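Local coordinates for P35 antigen (PDB 4ALY), which is an outer surface lipoprotein of the Lyme disease spirochaete, critical for establishing infection after a tick bite, at residues L75-I86 against L203-T214. Sequence-based numbering, arbitrary orientation.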
loop_
_atom_site.group_PDB
_atom_site.type_symbol
_atom_site.label_atom_id
_atom_site.label_comp_id
_atom_site.label_asym_id
_atom_site.label_seq_id
_atom_site.Cartn_x
_atom_site.Cartn_y
_atom_site.Cartn_z
ATOM N N LEU A 75 -6.754 -17.575 -18.185
ATOM C CA LEU A 75 -6.265 -17.333 -16.836
ATOM C C LEU A 75 -4.817 -16.912 -16.835
ATOM O O LEU A 75 -4.490 -15.974 -16.139
ATOM C CB LEU A 75 -6.389 -18.548 -15.933
ATOM C CG LEU A 75 -7.541 -18.713 -14.945
ATOM C CD1 LEU A 75 -7.396 -20.067 -14.281
ATOM C CD2 LEU A 75 -7.569 -17.659 -13.864
ATOM N N ILE A 76 -3.957 -17.613 -17.579
ATOM C CA ILE A 76 -2.530 -17.261 -17.670
ATOM C C ILE A 76 -2.473 -15.812 -18.136
ATOM O O ILE A 76 -1.974 -14.949 -17.435
ATOM C CB ILE A 76 -1.732 -18.103 -18.713
ATOM C CG1 ILE A 76 -2.147 -19.598 -18.760
ATOM C CG2 ILE A 76 -0.233 -17.935 -18.535
ATOM C CD1 ILE A 76 -1.531 -20.540 -17.754
ATOM N N GLN A 77 -2.979 -15.575 -19.342
ATOM C CA GLN A 77 -3.071 -14.252 -19.942
ATOM C C GLN A 77 -3.549 -13.164 -18.969
ATOM O O GLN A 77 -2.906 -12.162 -18.880
ATOM C CB GLN A 77 -3.959 -14.274 -21.200
ATOM C CG GLN A 77 -3.203 -14.348 -22.517
ATOM C CD GLN A 77 -2.564 -13.019 -22.915
ATOM O OE1 GLN A 77 -1.347 -12.936 -23.062
ATOM N NE2 GLN A 77 -3.384 -11.971 -23.086
ATOM N N LYS A 78 -4.656 -13.372 -18.252
ATOM C CA LYS A 78 -5.204 -12.354 -17.344
ATOM C C LYS A 78 -4.298 -12.121 -16.152
ATOM O O LYS A 78 -4.089 -10.988 -15.757
ATOM C CB LYS A 78 -6.558 -12.758 -16.812
ATOM C CG LYS A 78 -7.762 -12.253 -17.566
ATOM C CD LYS A 78 -8.976 -12.935 -16.947
ATOM C CE LYS A 78 -10.233 -12.757 -17.789
ATOM N NZ LYS A 78 -10.677 -11.331 -17.742
ATOM N N ILE A 79 -3.764 -13.191 -15.582
ATOM C CA ILE A 79 -2.725 -13.115 -14.560
ATOM C C ILE A 79 -1.438 -12.395 -15.012
ATOM O O ILE A 79 -0.847 -11.599 -14.256
ATOM C CB ILE A 79 -2.372 -14.520 -14.087
ATOM C CG1 ILE A 79 -3.514 -15.080 -13.223
ATOM C CG2 ILE A 79 -0.996 -14.564 -13.389
ATOM C CD1 ILE A 79 -3.487 -16.601 -13.186
ATOM N N LEU A 80 -0.996 -12.686 -16.238
ATOM C CA LEU A 80 0.193 -12.043 -16.786
ATOM C C LEU A 80 -0.046 -10.577 -17.112
ATOM O O LEU A 80 0.888 -9.791 -16.960
ATOM C CB LEU A 80 0.720 -12.763 -18.029
ATOM C CG LEU A 80 1.462 -14.079 -17.799
ATOM C CD1 LEU A 80 2.160 -14.521 -19.084
ATOM C CD2 LEU A 80 2.413 -13.969 -16.614
ATOM N N ASP A 81 -1.257 -10.230 -17.572
ATOM C CA ASP A 81 -1.602 -8.842 -17.765
ATOM C C ASP A 81 -1.609 -8.084 -16.398
ATOM O O ASP A 81 -0.873 -7.109 -16.261
ATOM C CB ASP A 81 -2.941 -8.653 -18.510
ATOM C CG ASP A 81 -2.939 -9.250 -19.925
ATOM O OD1 ASP A 81 -1.843 -9.634 -20.459
ATOM O OD2 ASP A 81 -4.061 -9.374 -20.485
ATOM N N ARG A 82 -2.412 -8.549 -15.418
ATOM C CA ARG A 82 -2.415 -8.025 -14.068
ATOM C C ARG A 82 -0.997 -7.838 -13.453
ATOM O O ARG A 82 -0.693 -6.735 -12.981
ATOM C CB ARG A 82 -3.391 -8.784 -13.156
ATOM C CG ARG A 82 -4.838 -8.291 -13.297
ATOM C CD ARG A 82 -5.901 -9.117 -12.539
ATOM N NE ARG A 82 -6.286 -8.492 -11.254
ATOM C CZ ARG A 82 -7.517 -8.082 -10.930
ATOM N NH1 ARG A 82 -8.513 -8.257 -11.790
ATOM N NH2 ARG A 82 -7.754 -7.517 -9.741
ATOM N N SER A 83 -0.125 -8.846 -13.547
ATOM C CA SER A 83 1.308 -8.743 -13.100
ATOM C C SER A 83 2.173 -7.761 -13.914
ATOM O O SER A 83 3.066 -7.080 -13.380
ATOM C CB SER A 83 2.036 -10.104 -13.143
ATOM O OG SER A 83 1.427 -11.054 -12.307
ATOM N N GLU A 84 1.927 -7.714 -15.216
ATOM C CA GLU A 84 2.653 -6.811 -16.085
ATOM C C GLU A 84 2.223 -5.414 -15.717
ATOM O O GLU A 84 3.082 -4.606 -15.445
ATOM C CB GLU A 84 2.367 -7.082 -17.570
ATOM C CG GLU A 84 3.470 -6.614 -18.482
ATOM C CD GLU A 84 4.768 -7.375 -18.258
ATOM O OE1 GLU A 84 4.736 -8.625 -18.365
ATOM O OE2 GLU A 84 5.813 -6.721 -17.995
ATOM N N ASN A 85 0.912 -5.151 -15.685
ATOM C CA ASN A 85 0.372 -3.825 -15.354
ATOM C C ASN A 85 0.918 -3.208 -14.016
ATOM O O ASN A 85 1.285 -2.012 -13.975
ATOM C CB ASN A 85 -1.140 -3.824 -15.433
ATOM C CG ASN A 85 -1.746 -2.445 -15.278
ATOM O OD1 ASN A 85 -1.376 -1.489 -15.982
ATOM N ND2 ASN A 85 -2.714 -2.326 -14.367
ATOM N N ILE A 86 1.106 -4.045 -12.990
ATOM C CA ILE A 86 1.595 -3.572 -11.728
ATOM C C ILE A 86 3.053 -3.184 -11.781
ATOM O O ILE A 86 3.440 -2.139 -11.221
ATOM C CB ILE A 86 1.262 -4.568 -10.609
ATOM C CG1 ILE A 86 -0.234 -4.433 -10.305
ATOM C CG2 ILE A 86 2.105 -4.351 -9.355
ATOM C CD1 ILE A 86 -0.763 -5.598 -9.500
ATOM N N LEU A 203 -3.552 -21.741 -10.500
ATOM C CA LEU A 203 -3.897 -20.612 -11.392
ATOM C C LEU A 203 -5.119 -19.807 -10.951
ATOM O O LEU A 203 -5.149 -18.597 -11.134
ATOM C CB LEU A 203 -4.042 -21.045 -12.841
ATOM C CG LEU A 203 -2.826 -21.697 -13.496
ATOM C CD1 LEU A 203 -3.170 -22.164 -14.900
ATOM C CD2 LEU A 203 -1.622 -20.769 -13.562
ATOM N N GLU A 204 -6.099 -20.445 -10.325
ATOM C CA GLU A 204 -7.287 -19.704 -9.840
ATOM C C GLU A 204 -6.992 -18.879 -8.600
ATOM O O GLU A 204 -7.487 -17.762 -8.460
ATOM C CB GLU A 204 -8.484 -20.657 -9.508
ATOM C CG GLU A 204 -9.275 -21.111 -10.717
ATOM C CD GLU A 204 -9.941 -19.962 -11.444
ATOM O OE1 GLU A 204 -9.982 -18.836 -10.897
ATOM O OE2 GLU A 204 -10.423 -20.179 -12.571
ATOM N N THR A 205 -6.245 -19.486 -7.680
ATOM C CA THR A 205 -5.970 -18.878 -6.418
ATOM C C THR A 205 -5.086 -17.654 -6.662
ATOM O O THR A 205 -5.374 -16.533 -6.181
ATOM C CB THR A 205 -5.307 -19.876 -5.458
ATOM O OG1 THR A 205 -6.323 -20.727 -4.940
ATOM C CG2 THR A 205 -4.638 -19.139 -4.258
ATOM N N LEU A 206 -4.060 -17.833 -7.479
ATOM C CA LEU A 206 -3.172 -16.706 -7.690
ATOM C C LEU A 206 -3.907 -15.576 -8.410
ATOM O O LEU A 206 -3.778 -14.389 -8.066
ATOM C CB LEU A 206 -1.771 -17.143 -8.205
ATOM C CG LEU A 206 -1.245 -17.123 -9.618
ATOM C CD1 LEU A 206 -0.406 -18.361 -9.929
ATOM C CD2 LEU A 206 -2.417 -17.005 -10.554
ATOM N N TYR A 207 -4.827 -15.962 -9.274
ATOM C CA TYR A 207 -5.704 -14.984 -9.878
ATOM C C TYR A 207 -6.706 -14.377 -8.873
ATOM O O TYR A 207 -6.963 -13.157 -8.889
ATOM C CB TYR A 207 -6.405 -15.574 -11.075
ATOM C CG TYR A 207 -7.423 -14.620 -11.603
ATOM C CD1 TYR A 207 -7.066 -13.546 -12.466
ATOM C CD2 TYR A 207 -8.730 -14.723 -11.186
ATOM C CE1 TYR A 207 -8.039 -12.654 -12.919
ATOM C CE2 TYR A 207 -9.677 -13.848 -11.619
ATOM C CZ TYR A 207 -9.342 -12.833 -12.470
ATOM O OH TYR A 207 -10.379 -12.026 -12.820
ATOM N N ASN A 208 -7.270 -15.214 -8.002
ATOM C CA ASN A 208 -8.082 -14.715 -6.899
ATOM C C ASN A 208 -7.257 -13.881 -5.895
ATOM O O ASN A 208 -7.751 -12.898 -5.358
ATOM C CB ASN A 208 -8.838 -15.860 -6.221
ATOM C CG ASN A 208 -9.980 -16.400 -7.098
ATOM O OD1 ASN A 208 -10.697 -15.629 -7.752
ATOM N ND2 ASN A 208 -10.143 -17.714 -7.127
ATOM N N ASP A 209 -6.006 -14.268 -5.650
ATOM C CA ASP A 209 -5.147 -13.467 -4.811
ATOM C C ASP A 209 -5.103 -11.991 -5.299
ATOM O O ASP A 209 -5.311 -11.068 -4.508
ATOM C CB ASP A 209 -3.785 -14.130 -4.709
ATOM C CG ASP A 209 -3.808 -15.366 -3.755
ATOM O OD1 ASP A 209 -4.898 -15.671 -3.207
ATOM O OD2 ASP A 209 -2.737 -16.006 -3.512
ATOM N N PHE A 210 -4.938 -11.772 -6.603
ATOM C CA PHE A 210 -4.988 -10.415 -7.174
ATOM C C PHE A 210 -6.241 -9.672 -6.825
ATOM O O PHE A 210 -6.195 -8.484 -6.538
ATOM C CB PHE A 210 -4.761 -10.375 -8.699
ATOM C CG PHE A 210 -3.319 -10.400 -9.059
ATOM C CD1 PHE A 210 -2.417 -9.516 -8.396
ATOM C CD2 PHE A 210 -2.819 -11.326 -9.971
ATOM C CE1 PHE A 210 -1.044 -9.531 -8.672
ATOM C CE2 PHE A 210 -1.451 -11.365 -10.240
ATOM C CZ PHE A 210 -0.560 -10.472 -9.603
ATOM N N GLU A 211 -7.353 -10.379 -6.831
ATOM C CA GLU A 211 -8.630 -9.787 -6.492
ATOM C C GLU A 211 -8.761 -9.308 -5.080
ATOM O O GLU A 211 -9.403 -8.283 -4.832
ATOM C CB GLU A 211 -9.731 -10.791 -6.764
ATOM C CG GLU A 211 -10.638 -10.325 -7.883
ATOM C CD GLU A 211 -11.167 -11.459 -8.742
ATOM O OE1 GLU A 211 -11.136 -12.648 -8.331
ATOM O OE2 GLU A 211 -11.616 -11.139 -9.855
ATOM N N LYS A 212 -8.212 -10.059 -4.135
ATOM C CA LYS A 212 -8.259 -9.632 -2.747
ATOM C C LYS A 212 -7.308 -8.463 -2.523
ATOM O O LYS A 212 -7.651 -7.486 -1.862
ATOM C CB LYS A 212 -8.003 -10.799 -1.792
ATOM C CG LYS A 212 -9.272 -11.613 -1.591
ATOM C CD LYS A 212 -8.940 -13.048 -1.251
ATOM C CE LYS A 212 -9.787 -14.026 -2.040
ATOM N NZ LYS A 212 -9.012 -15.273 -1.907
ATOM N N LEU A 213 -6.137 -8.561 -3.123
ATOM C CA LEU A 213 -5.216 -7.456 -3.136
ATOM C C LEU A 213 -5.835 -6.153 -3.623
ATOM O O LEU A 213 -5.686 -5.139 -2.926
ATOM C CB LEU A 213 -4.000 -7.818 -3.959
ATOM C CG LEU A 213 -2.666 -8.009 -3.240
ATOM C CD1 LEU A 213 -2.707 -8.233 -1.740
ATOM C CD2 LEU A 213 -1.802 -9.007 -4.013
ATOM N N THR A 214 -6.545 -6.190 -4.776
ATOM C CA THR A 214 -7.255 -5.026 -5.364
ATOM C C THR A 214 -8.295 -4.525 -4.375
ATOM O O THR A 214 -8.540 -3.329 -4.240
ATOM C CB THR A 214 -7.957 -5.403 -6.690
ATOM O OG1 THR A 214 -6.964 -5.562 -7.720
ATOM C CG2 THR A 214 -9.014 -4.319 -7.143
#
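Tyr-207 and Phe-210 reach from helix 200-233 into two successive hollows of helix 70-95, a compact instance of knobs-into-holes packing between helices that run in the same general sense. The axes of the two segments cross at 37°, with a closest approach of 10.0 Å.

Tyr-207 settles among Leu-75, Lys-78, Ile-79 and Arg-82. Its CG lies anti to the backbone N (chi1 174°), which swings the ring in beside helix 70-95. Ile-79 CG1 meets the ring edge and lies 3.6 Å from Tyr-207 CB, while Leu-75 CD2 approaches obliquely, 3.7 Å from the same CB. Farther out, the aliphatic CD of Lys-78 and CD of Arg-82 both border Tyr-207 CE1. Leu-75 also sends CD1 to within 3.8 Å of Leu-203 CB, and Ile-76 CD1 closes the N-terminal end of the contact against Leu-203 CD1.

Phe-210 enters the next hollow, framed by Ile-79, Arg-82, Ser-83 and Ile-86. Arg-82 CB stands 4.1 Å above one face of the ring, near its rim, whereas Ser-83 OG comes in at the edge, 3.4 Å from Phe-210 CZ.

Two polar groups line the Phe-210 site. Ser-83 OG donates to Ile-79 O (3.0 Å), which takes Ser-83 N on the opposite face of its carbonyl plane, so the hydroxyl beside the phenyl edge is tied to its own helix. The Arg-82 chain bends at chi3 (99°) and its NE passes alongside Phe-210 CB; its guanidinium presents an edge to Thr-214, with NH2 2.9 Å from Thr-214 OG1.

Around this interface, Ser-83 and Ile-86 also touch helix 163-189, Leu-195 of a loop touches Ile-76 and Ile-79, and Thr-205, Asp-209 and Leu-213 lean on helix 254-275, placing the pair within an all-helical bundle.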